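Local coordinates for protein acyl-CoA thioesterase II TesB2 (Mycobacterium marinum, PDB 3U0A) that probably hydrolyses fatty acyl-CoA thioesters to free fatty acids and coenzyme A, as a member of the double-hotdog acyl-CoA thioesterase II family, at residues Q44-A49 with Y57-L62; R51-R56 with S88-R93; P128-P133 with D234-Y239; G203-T208 with A251-K256. All coordinates share one frame; numbering follows the deposited sequence.

Contact 1 of 4, residues Q44-A49 with Y57-L62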
# COMPACT_ATOMS: atom_id res chain seq x y z
N GLN A 44 10.98 7.80 -12.26
CA GLN A 44 10.73 8.45 -13.53
C GLN A 44 9.28 8.23 -13.95
O GLN A 44 8.66 9.16 -14.46
CB GLN A 44 11.72 8.02 -14.61
CG GLN A 44 13.12 8.66 -14.42
CD GLN A 44 13.95 8.77 -15.73
OE1 GLN A 44 14.31 7.76 -16.36
NE2 GLN A 44 14.26 9.99 -16.11
N SER A 45 8.73 7.06 -13.69
CA SER A 45 7.32 6.83 -13.93
C SER A 45 6.46 7.86 -13.19
O SER A 45 5.50 8.35 -13.74
CB SER A 45 6.91 5.42 -13.50
OG SER A 45 7.70 4.45 -14.12
N LEU A 46 6.80 8.18 -11.94
CA LEU A 46 6.05 9.21 -11.19
C LEU A 46 6.23 10.61 -11.78
O LEU A 46 5.26 11.36 -11.92
CB LEU A 46 6.43 9.24 -9.71
CG LEU A 46 5.81 10.35 -8.87
CD1 LEU A 46 4.31 10.23 -8.75
CD2 LEU A 46 6.41 10.41 -7.49
N VAL A 47 7.48 10.93 -12.15
CA VAL A 47 7.77 12.23 -12.69
C VAL A 47 6.95 12.45 -13.95
O VAL A 47 6.45 13.53 -14.18
CB VAL A 47 9.27 12.40 -12.97
CG1 VAL A 47 9.55 13.69 -13.75
CG2 VAL A 47 10.02 12.37 -11.67
N SER A 48 6.80 11.39 -14.74
CA SER A 48 5.93 11.42 -15.92
C SER A 48 4.47 11.72 -15.61
O SER A 48 3.77 12.40 -16.37
CB SER A 48 5.97 10.06 -16.61
OG SER A 48 7.05 10.01 -17.51
N ALA A 49 4.00 11.13 -14.52
CA ALA A 49 2.67 11.38 -14.06
C ALA A 49 2.54 12.88 -13.71
O ALA A 49 1.59 13.52 -14.11
CB ALA A 49 2.37 10.49 -12.85
N TYR A 57 -2.47 20.66 -7.89
CA TYR A 57 -2.67 19.38 -7.23
C TYR A 57 -1.33 18.74 -6.97
O TYR A 57 -0.53 18.57 -7.89
CB TYR A 57 -3.48 18.43 -8.09
CG TYR A 57 -4.80 18.95 -8.59
CD1 TYR A 57 -4.85 19.89 -9.60
CD2 TYR A 57 -6.00 18.43 -8.11
CE1 TYR A 57 -6.04 20.33 -10.10
CE2 TYR A 57 -7.20 18.86 -8.62
CZ TYR A 57 -7.22 19.82 -9.61
OH TYR A 57 -8.43 20.28 -10.13
N GLN A 58 -1.09 18.36 -5.73
CA GLN A 58 0.20 17.80 -5.35
C GLN A 58 0.02 16.34 -5.01
O GLN A 58 -0.98 15.98 -4.42
CB GLN A 58 0.83 18.57 -4.17
CG GLN A 58 1.07 20.06 -4.47
CD GLN A 58 2.39 20.32 -5.24
OE1 GLN A 58 3.48 20.32 -4.61
NE2 GLN A 58 2.31 20.57 -6.61
N VAL A 59 1.00 15.53 -5.36
CA VAL A 59 0.94 14.11 -5.14
C VAL A 59 0.81 13.75 -3.67
O VAL A 59 1.33 14.44 -2.81
CB VAL A 59 2.19 13.39 -5.73
CG1 VAL A 59 3.46 13.76 -4.95
CG2 VAL A 59 1.96 11.88 -5.84
N HIS A 60 0.08 12.68 -3.39
CA HIS A 60 -0.11 12.21 -2.02
C HIS A 60 -0.09 10.71 -1.86
O HIS A 60 0.02 10.22 -0.71
CB HIS A 60 -1.43 12.76 -1.43
CG HIS A 60 -2.66 12.21 -2.09
ND1 HIS A 60 -3.20 11.04 -1.74
CD2 HIS A 60 -3.47 12.74 -3.08
CE1 HIS A 60 -4.29 10.82 -2.48
NE2 HIS A 60 -4.45 11.87 -3.31
N SER A 61 -0.28 9.96 -2.95
CA SER A 61 -0.11 8.51 -2.87
C SER A 61 0.32 7.92 -4.19
O SER A 61 0.22 8.57 -5.19
CB SER A 61 -1.35 7.81 -2.32
OG SER A 61 -2.42 7.84 -3.21
N LEU A 62 0.87 6.72 -4.15
CA LEU A 62 1.21 5.99 -5.35
C LEU A 62 1.33 4.56 -5.00
O LEU A 62 1.60 4.22 -3.84
CB LEU A 62 2.49 6.47 -6.02
CG LEU A 62 3.81 6.38 -5.28
CD1 LEU A 62 4.25 4.93 -5.20
CD2 LEU A 62 4.87 7.25 -5.95
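Leu-46 on helix 34-51 meets Leu-62 and Val-59 on strand 58-66. The contact is purely apolar. No hydrogen bond joins the two segments. CD2 of Leu-46 lies 3.8 Å from CD2 of Leu-62, where the two leucines cross at about a right angle. CD1 of Leu-46 sits 4.1 Å from CG2 of Val-59, and it is just as far from CD2 of Leu-62. The methyl end of Leu-46 therefore bridges two strand residues. The first torsion of Leu-46 (chi1 175°) sends CG to the side opposite its own backbone N, with the methyl groups pointing at the strand. Leu-62 uses one methyl group here, and Val-59 turns one branch to the helix.

Two polar side chains of the strand bond across the subunit interface. Ser-61 OG bonds to Tyr-65 OH and His-60 ND1 to Glu-271 OE1, both of the second subunit. On the strand 217-227 side, Leu-62 packs against Met-225 and Phe-227. Leu-46 joins the helix to the strand through both its methyls, against one each of Val-59 and Leu-62. A long helix wrapped by a curved antiparallel sheet is the hallmark of the hotdog fold, and this contact belongs to the N-terminal hotdog.

Contact 2 of 4, residues R51-R56 with S88-R93. With NA (sodium ion), chain G; SO4 (sulfate ion), chain I.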
# COMPACT_ATOMS: atom_id res chain seq x y z
N ARG A 51 4.07 15.53 -14.71
CA ARG A 51 4.12 16.49 -15.82
C ARG A 51 2.80 16.70 -16.55
O ARG A 51 2.62 17.70 -17.25
CB ARG A 51 5.25 16.12 -16.77
CG ARG A 51 6.55 16.55 -16.12
CD ARG A 51 7.79 16.46 -16.97
NE ARG A 51 7.69 17.10 -18.28
CZ ARG A 51 8.73 17.19 -19.12
NH1 ARG A 51 8.59 17.80 -20.31
NH2 ARG A 51 9.93 16.69 -18.73
N THR A 52 1.88 15.76 -16.35
CA THR A 52 0.54 15.78 -16.94
C THR A 52 -0.49 16.28 -15.94
O THR A 52 -1.68 16.30 -16.24
CB THR A 52 0.10 14.36 -17.39
OG1 THR A 52 -0.21 13.55 -16.25
CG2 THR A 52 1.18 13.70 -18.20
N VAL A 53 -0.03 16.69 -14.76
CA VAL A 53 -0.93 17.16 -13.69
C VAL A 53 -0.79 18.65 -13.46
O VAL A 53 0.30 19.14 -13.32
CB VAL A 53 -0.71 16.37 -12.38
CG1 VAL A 53 -1.55 16.92 -11.24
CG2 VAL A 53 -1.00 14.90 -12.64
N ASP A 54 -1.91 19.35 -13.48
CA ASP A 54 -2.03 20.69 -12.94
C ASP A 54 -1.30 20.83 -11.58
O ASP A 54 -1.61 20.11 -10.65
CB ASP A 54 -3.51 21.02 -12.76
CG ASP A 54 -3.75 22.48 -12.37
OD1 ASP A 54 -3.04 23.00 -11.46
OD2 ASP A 54 -4.65 23.11 -12.98
N PRO A 55 -0.33 21.75 -11.49
CA PRO A 55 0.49 21.81 -10.27
C PRO A 55 -0.22 22.30 -9.03
O PRO A 55 0.33 22.14 -7.94
CB PRO A 55 1.67 22.73 -10.64
CG PRO A 55 1.35 23.33 -11.96
CD PRO A 55 0.16 22.64 -12.55
N ARG A 56 -1.42 22.86 -9.18
CA ARG A 56 -2.33 23.10 -8.05
C ARG A 56 -2.63 21.81 -7.24
O ARG A 56 -3.00 21.85 -6.06
CB ARG A 56 -3.65 23.76 -8.53
N SER A 88 -10.88 18.33 -6.94
CA SER A 88 -9.98 18.20 -5.79
C SER A 88 -8.90 17.17 -6.01
O SER A 88 -7.80 17.31 -5.47
CB SER A 88 -10.76 17.80 -4.53
OG SER A 88 -11.58 18.85 -4.09
N PHE A 89 -9.22 16.13 -6.78
CA PHE A 89 -8.31 15.04 -6.99
C PHE A 89 -8.08 14.78 -8.50
O PHE A 89 -9.02 14.85 -9.33
CB PHE A 89 -8.87 13.79 -6.30
CG PHE A 89 -8.79 13.83 -4.78
CD1 PHE A 89 -9.80 14.43 -4.05
CD2 PHE A 89 -7.72 13.25 -4.10
CE1 PHE A 89 -9.74 14.47 -2.68
CE2 PHE A 89 -7.66 13.30 -2.71
CZ PHE A 89 -8.68 13.91 -2.01
N VAL A 90 -6.84 14.48 -8.85
CA VAL A 90 -6.50 14.02 -10.17
C VAL A 90 -5.80 12.67 -9.99
O VAL A 90 -5.05 12.46 -9.03
CB VAL A 90 -5.61 15.06 -10.89
CG1 VAL A 90 -4.93 14.47 -12.11
CG2 VAL A 90 -6.43 16.29 -11.29
N THR A 91 -6.08 11.73 -10.89
CA THR A 91 -5.45 10.41 -10.81
C THR A 91 -4.77 10.09 -12.12
O THR A 91 -5.34 10.35 -13.16
CB THR A 91 -6.47 9.29 -10.50
OG1 THR A 91 -7.27 9.64 -9.36
CG2 THR A 91 -5.76 7.97 -10.24
N ARG A 92 -3.58 9.49 -12.05
CA ARG A 92 -2.85 9.03 -13.22
C ARG A 92 -2.47 7.56 -13.15
O ARG A 92 -2.23 7.05 -12.05
CB ARG A 92 -1.58 9.85 -13.37
CG ARG A 92 -1.83 11.34 -13.66
CD ARG A 92 -2.52 11.55 -14.99
NE ARG A 92 -2.70 12.95 -15.36
CZ ARG A 92 -3.84 13.63 -15.31
NH1 ARG A 92 -4.99 13.06 -14.88
NH2 ARG A 92 -3.85 14.89 -15.68
N ARG A 93 -2.43 6.87 -14.30
CA ARG A 93 -1.74 5.55 -14.40
C ARG A 93 -0.59 5.70 -15.36
O ARG A 93 -0.70 6.48 -16.31
CB ARG A 93 -2.66 4.39 -14.80
CG ARG A 93 -3.63 4.05 -13.70
CD ARG A 93 -4.39 2.75 -13.92
NE ARG A 93 -5.09 2.63 -15.21
CZ ARG A 93 -5.73 1.52 -15.66
NH1 ARG A 93 -5.80 0.37 -14.95
NH2 ARG A 93 -6.28 1.55 -16.87
NA NA G . 2.17 18.71 -11.40
S SO4 I . -14.51 16.62 -4.71
O1 SO4 I . -15.93 16.44 -4.24
O2 SO4 I . -13.61 16.01 -3.65
O3 SO4 I . -14.28 15.85 -5.98
O4 SO4 I . -14.31 18.09 -4.98
O HOH W 1 2.02 17.95 -9.12
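Arg-92 reaches from strand 89-98 to Thr-52, in the loop after helix 34-51, and grips it with two hydrogen bonds. NH2 of Arg-92 donates to the backbone O of Thr-52 at 2.6 Å, with a nearly straight N-H...O angle of 167°. NE of Arg-92 donates to Thr-52 OG1 at 2.7 Å. That hydroxyl is also hydrogen-bonded to Ala-49 O, which helps to position it for the arginine. Both acceptors lie close to the guanidinium plane, so the group is held side-on. The carbonyl is met differently: the donor stands above its plane, 41° out of it. The Arg-92 chain bends at its second torsion (chi2 -64°), which turns the guanidinium back along the strand. NH1 of Arg-92 then also bonds to O of Thr-91. Asp-85 forms a salt bridge with the same NH1.

Apolar contacts lie beside this grip. CG2 of Val-53 is 4.0 Å from CG1 of Val-90. Both methyls lie over the same face of the Arg-92 guanidinium. CG2 of Val-53 is 3.8 Å from NE of Arg-92, and CG1 of Val-90 sits off-centre above the plane.

The loop also carries a metal site and a turn. Val-53 O binds a sodium ion at 2.7 Å, and Val-50 O and a water are further ligands. Asp-54 OD1 accepts from the backbone N of Arg-56 in an Asx turn.

The loop is gripped at Thr-52 by Arg-92, and the next carbonyl, of Val-53, faces a sodium ion. The buried arginine charge is probably balanced by Asp-85.

Contact 3 of 4, residues P128-P133 with D234-Y239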
# COMPACT_ATOMS: atom_id res chain seq x y z
N PRO A 128 20.21 10.14 18.32
CA PRO A 128 20.48 11.06 17.25
C PRO A 128 21.46 10.47 16.23
O PRO A 128 22.21 9.55 16.56
CB PRO A 128 21.09 12.27 17.96
CG PRO A 128 20.50 12.24 19.32
CD PRO A 128 20.29 10.79 19.64
N PRO A 129 21.45 10.98 14.99
CA PRO A 129 22.38 10.44 13.99
C PRO A 129 23.84 10.76 14.29
O PRO A 129 24.73 9.99 13.95
CB PRO A 129 21.95 11.14 12.70
CG PRO A 129 21.27 12.40 13.15
CD PRO A 129 20.61 12.07 14.46
N ASP A 130 24.06 11.89 14.95
CA ASP A 130 25.42 12.41 15.05
C ASP A 130 26.36 11.52 15.84
O ASP A 130 27.58 11.49 15.54
CB ASP A 130 25.46 13.87 15.55
CG ASP A 130 25.68 14.85 14.41
OD1 ASP A 130 25.57 14.43 13.23
OD2 ASP A 130 25.96 16.04 14.70
N ASP A 131 25.82 10.74 16.78
CA ASP A 131 26.64 9.80 17.54
C ASP A 131 26.47 8.35 17.01
O ASP A 131 26.68 7.39 17.74
CB ASP A 131 26.34 9.93 19.07
CG ASP A 131 24.82 9.79 19.44
OD1 ASP A 131 24.06 9.15 18.68
OD2 ASP A 131 24.41 10.30 20.53
N LEU A 132 26.10 8.21 15.73
CA LEU A 132 26.05 6.90 15.10
C LEU A 132 27.05 6.91 13.96
O LEU A 132 27.22 7.95 13.33
CB LEU A 132 24.64 6.63 14.55
CG LEU A 132 23.53 6.31 15.54
CD1 LEU A 132 22.24 6.08 14.76
CD2 LEU A 132 23.84 5.12 16.43
N PRO A 133 27.70 5.74 13.68
CA PRO A 133 28.82 5.58 12.70
C PRO A 133 28.45 5.42 11.20
O PRO A 133 29.13 6.01 10.34
CB PRO A 133 29.50 4.30 13.19
CG PRO A 133 28.36 3.47 13.71
CD PRO A 133 27.34 4.44 14.29
N ASP A 234 17.65 16.79 1.97
CA ASP A 234 18.99 17.19 2.38
C ASP A 234 19.11 17.52 3.90
O ASP A 234 20.13 18.06 4.35
CB ASP A 234 19.51 18.37 1.53
CG ASP A 234 18.50 19.51 1.42
OD1 ASP A 234 17.43 19.44 2.05
OD2 ASP A 234 18.78 20.46 0.66
N GLU A 235 18.06 17.18 4.65
CA GLU A 235 18.08 17.24 6.12
C GLU A 235 17.79 15.85 6.65
O GLU A 235 17.27 15.01 5.93
CB GLU A 235 17.03 18.24 6.63
CG GLU A 235 17.48 19.70 6.51
CD GLU A 235 16.46 20.73 7.05
OE1 GLU A 235 15.34 20.34 7.54
OE2 GLU A 235 16.82 21.94 7.00
N TRP A 236 18.14 15.59 7.91
CA TRP A 236 17.96 14.25 8.44
C TRP A 236 16.51 13.77 8.41
O TRP A 236 15.59 14.48 8.86
CB TRP A 236 18.51 14.15 9.86
CG TRP A 236 20.03 14.13 9.93
CD1 TRP A 236 20.86 15.09 10.46
CD2 TRP A 236 20.93 13.06 9.47
NE1 TRP A 236 22.16 14.72 10.35
CE2 TRP A 236 22.28 13.52 9.76
CE3 TRP A 236 20.76 11.82 8.85
CZ2 TRP A 236 23.41 12.77 9.43
CZ3 TRP A 236 21.89 11.08 8.53
CH2 TRP A 236 23.20 11.55 8.82
N LEU A 237 16.34 12.58 7.83
CA LEU A 237 15.10 11.80 7.90
C LEU A 237 15.38 10.48 8.65
O LEU A 237 16.38 9.81 8.39
CB LEU A 237 14.61 11.47 6.49
CG LEU A 237 14.35 12.65 5.58
CD1 LEU A 237 14.20 12.18 4.15
CD2 LEU A 237 13.14 13.47 6.05
N LEU A 238 14.50 10.13 9.58
CA LEU A 238 14.55 8.83 10.22
C LEU A 238 13.54 7.87 9.60
O LEU A 238 12.34 8.15 9.54
CB LEU A 238 14.27 8.92 11.69
CG LEU A 238 14.03 7.61 12.48
CD1 LEU A 238 15.32 6.84 12.68
CD2 LEU A 238 13.41 7.95 13.81
N TYR A 239 14.07 6.75 9.14
CA TYR A 239 13.26 5.73 8.59
C TYR A 239 13.03 4.66 9.63
O TYR A 239 13.91 3.88 9.93
CB TYR A 239 13.92 5.08 7.41
CG TYR A 239 12.94 4.57 6.41
CD1 TYR A 239 11.57 4.45 6.69
CD2 TYR A 239 13.37 4.19 5.15
CE1 TYR A 239 10.67 3.99 5.72
CE2 TYR A 239 12.49 3.73 4.18
CZ TYR A 239 11.15 3.64 4.43
OH TYR A 239 10.36 3.20 3.38
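The side-chain torsions of Trp-236 (chi1 -74°, chi2 113°) place CG beside its backbone N and turn one broad face of the indole to the Pro-129 ring. Pro-129 needs no such adjustment. Its closed ring, puckered C-gamma endo, presents CB and CG to the tryptophan.

The result is a CH-pi contact. CG of Pro-129 stands over the five-membered ring of Trp-236, 3.6 Å from its centroid and only 4° off the ring normal. CG of Pro-129 is 3.7 Å from both CE2 and NE1 of Trp-236. CB of Pro-129 lies over the six-membered ring, 3.9 Å from CZ2 of Trp-236. The proline ring therefore spans the junction of the two indole rings. The two side chains cross obliquely. The attraction is mainly dispersion, with a weak electrostatic part, and no hydrogen bond joins the segments.

The chain turns directly after the proline. Leu-132 N bonds to the backbone O of Pro-129 at 2.9 Å. That carbonyl also receives NH1 of Arg-155. Arg-155, on strand 152-156, touches the indole of Trp-236 as well. Trp-175 and Arg-177 on strand 171-178 add to the packing round the indole.

Trp-236 stands just before strand 237-247 of the C-terminal hotdog. Pro-129 belongs to the long connection that follows strand 119-120. The arrangement is a proline-tryptophan CH-pi contact that lays the linker of a double-hotdog thioesterase against the edge region of its second sheet.

Contact 4 of 4, residues G203-T208 with A251-K256; sequences GSAQVT and ALTHGK. With SO4 (sulfate ion), chain L.
The 3-10 turn 203-205 lies against strand 250-259, with the CA atoms of Ala-205 and Ala-251 6.1 Å apart and no hydrogen bond between the segments. This is the C-terminal hotdog: the turn follows helix 186-200, and the strand belongs to the antiparallel sheet that the helix packs on. The turn is closed by Gln-206 N bonding to O of Gly-203.

Small side chains allow the close approach. The methyl groups of Ala-205 and Ala-251 meet at an angle, CB to CB at 3.5 Å. CB of Ala-205 also touches CG2 of Thr-253, at 3.8 Å. That threonine methyl sits beside its own backbone N, while OG1 (chi1 67°) turns to the neighbouring strand and bonds to Gln-270 O. Ser-204 OG bonds back to Leu-201 O, three residues earlier. Ser-243 of strand 237-247 packs on both Ala-205 and Thr-253.

The strand also faces the second subunit, where the His-254 ring meets His-254 of that chain. Back at the turn, the hydroxyl OG of Ser-204 rests 3.4 Å from the methyl CG2 of Thr-253.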
# COMPACT_ATOMS: atom_id res chain seq x y z
N GLY A 203 15.44 -4.54 2.89
CA GLY A 203 16.50 -5.00 3.81
C GLY A 203 15.97 -5.38 5.20
O GLY A 203 16.48 -6.28 5.84
N SER A 204 14.93 -4.70 5.66
CA SER A 204 14.37 -4.95 7.00
C SER A 204 13.79 -6.38 7.16
O SER A 204 13.70 -6.89 8.29
CB SER A 204 13.30 -3.91 7.37
OG SER A 204 12.13 -4.04 6.58
N ALA A 205 13.42 -6.99 6.03
CA ALA A 205 12.99 -8.38 6.01
C ALA A 205 14.13 -9.34 6.40
O ALA A 205 13.84 -10.41 6.93
CB ALA A 205 12.41 -8.76 4.64
N GLN A 206 15.40 -8.94 6.18
CA GLN A 206 16.52 -9.87 6.36
C GLN A 206 17.19 -9.81 7.73
O GLN A 206 18.17 -10.50 7.96
CB GLN A 206 17.59 -9.71 5.27
CG GLN A 206 17.07 -9.78 3.83
CD GLN A 206 16.30 -11.05 3.54
OE1 GLN A 206 16.65 -12.15 4.03
NE2 GLN A 206 15.24 -10.92 2.75
N VAL A 207 16.63 -9.01 8.64
CA VAL A 207 17.35 -8.67 9.86
C VAL A 207 17.65 -9.92 10.69
O VAL A 207 18.77 -10.09 11.19
CB VAL A 207 16.56 -7.65 10.69
CG1 VAL A 207 17.07 -7.55 12.11
CG2 VAL A 207 16.66 -6.29 10.03
N THR A 208 16.64 -10.79 10.78
CA THR A 208 16.74 -12.05 11.54
C THR A 208 17.09 -13.28 10.67
O THR A 208 16.88 -14.41 11.10
CB THR A 208 15.39 -12.37 12.26
OG1 THR A 208 14.38 -12.72 11.29
CG2 THR A 208 14.94 -11.19 13.13
N ALA A 251 8.25 -11.49 1.44
CA ALA A 251 8.42 -10.79 2.69
C ALA A 251 7.70 -9.48 2.53
O ALA A 251 7.80 -8.85 1.51
CB ALA A 251 9.89 -10.56 3.00
N LEU A 252 6.96 -9.07 3.55
CA LEU A 252 6.34 -7.80 3.55
C LEU A 252 7.12 -6.91 4.47
O LEU A 252 7.58 -7.35 5.53
CB LEU A 252 4.92 -7.92 4.05
CG LEU A 252 4.05 -6.68 3.87
CD1 LEU A 252 3.96 -6.33 2.38
CD2 LEU A 252 2.70 -6.94 4.50
N THR A 253 7.27 -5.66 4.05
CA THR A 253 7.91 -4.64 4.85
C THR A 253 7.10 -3.34 4.83
O THR A 253 6.16 -3.14 4.06
CB THR A 253 9.38 -4.43 4.41
OG1 THR A 253 9.43 -3.88 3.08
CG2 THR A 253 10.14 -5.77 4.45
N HIS A 254 7.46 -2.46 5.75
CA HIS A 254 6.62 -1.34 6.13
C HIS A 254 7.44 -0.31 6.82
O HIS A 254 8.26 -0.66 7.71
CB HIS A 254 5.55 -1.81 7.10
CG HIS A 254 4.78 -0.68 7.72
ND1 HIS A 254 3.84 -0.01 7.05
CD2 HIS A 254 4.87 -0.09 8.99
CE1 HIS A 254 3.32 0.96 7.84
NE2 HIS A 254 3.96 0.91 9.03
N GLY A 255 7.22 0.96 6.50
CA GLY A 255 7.87 1.99 7.28
C GLY A 255 7.25 3.35 7.29
O GLY A 255 6.39 3.64 6.47
N LYS A 256 7.72 4.17 8.24
CA LYS A 256 7.32 5.57 8.38
C LYS A 256 8.56 6.44 8.43
O LYS A 256 9.57 6.05 8.96
CB LYS A 256 6.54 5.78 9.67
CG LYS A 256 5.60 4.66 10.01
CD LYS A 256 4.42 5.18 10.81
CE LYS A 256 3.38 4.07 11.04
NZ LYS A 256 3.82 3.05 12.04
S SO4 L . 2.61 -0.57 13.04
O1 SO4 L . 2.21 0.14 11.78
O2 SO4 L . 1.96 -1.94 13.10
O3 SO4 L . 4.11 -0.61 13.09
O4 SO4 L . 2.07 0.25 14.19

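Contacts 1 and 2 lie in the N-terminal hotdog, contact 4 in the C-terminal one. Contact 3 ties the connecting chain to that second half. Contacts 1 and 2 touch through Tyr-57 and His-60. Contacts 3 and 4 hold neighbouring strands and meet where Tyr-239 packs on Gly-255 and Lys-256. All four are largely buried. Contacts 1 and 4 are centred nearer the chain centre (about 12 and 13 Å) than 3 and 2 (about 18 and 20 Å). Contact 3 borders the exposed Asp-130; the other three reach the second subunit. Chemistry follows place: methyl groups under the helix, an arginine hydrogen-bonded to a loop threonine, a CH-pi contact at the linker, and small residues at the turn.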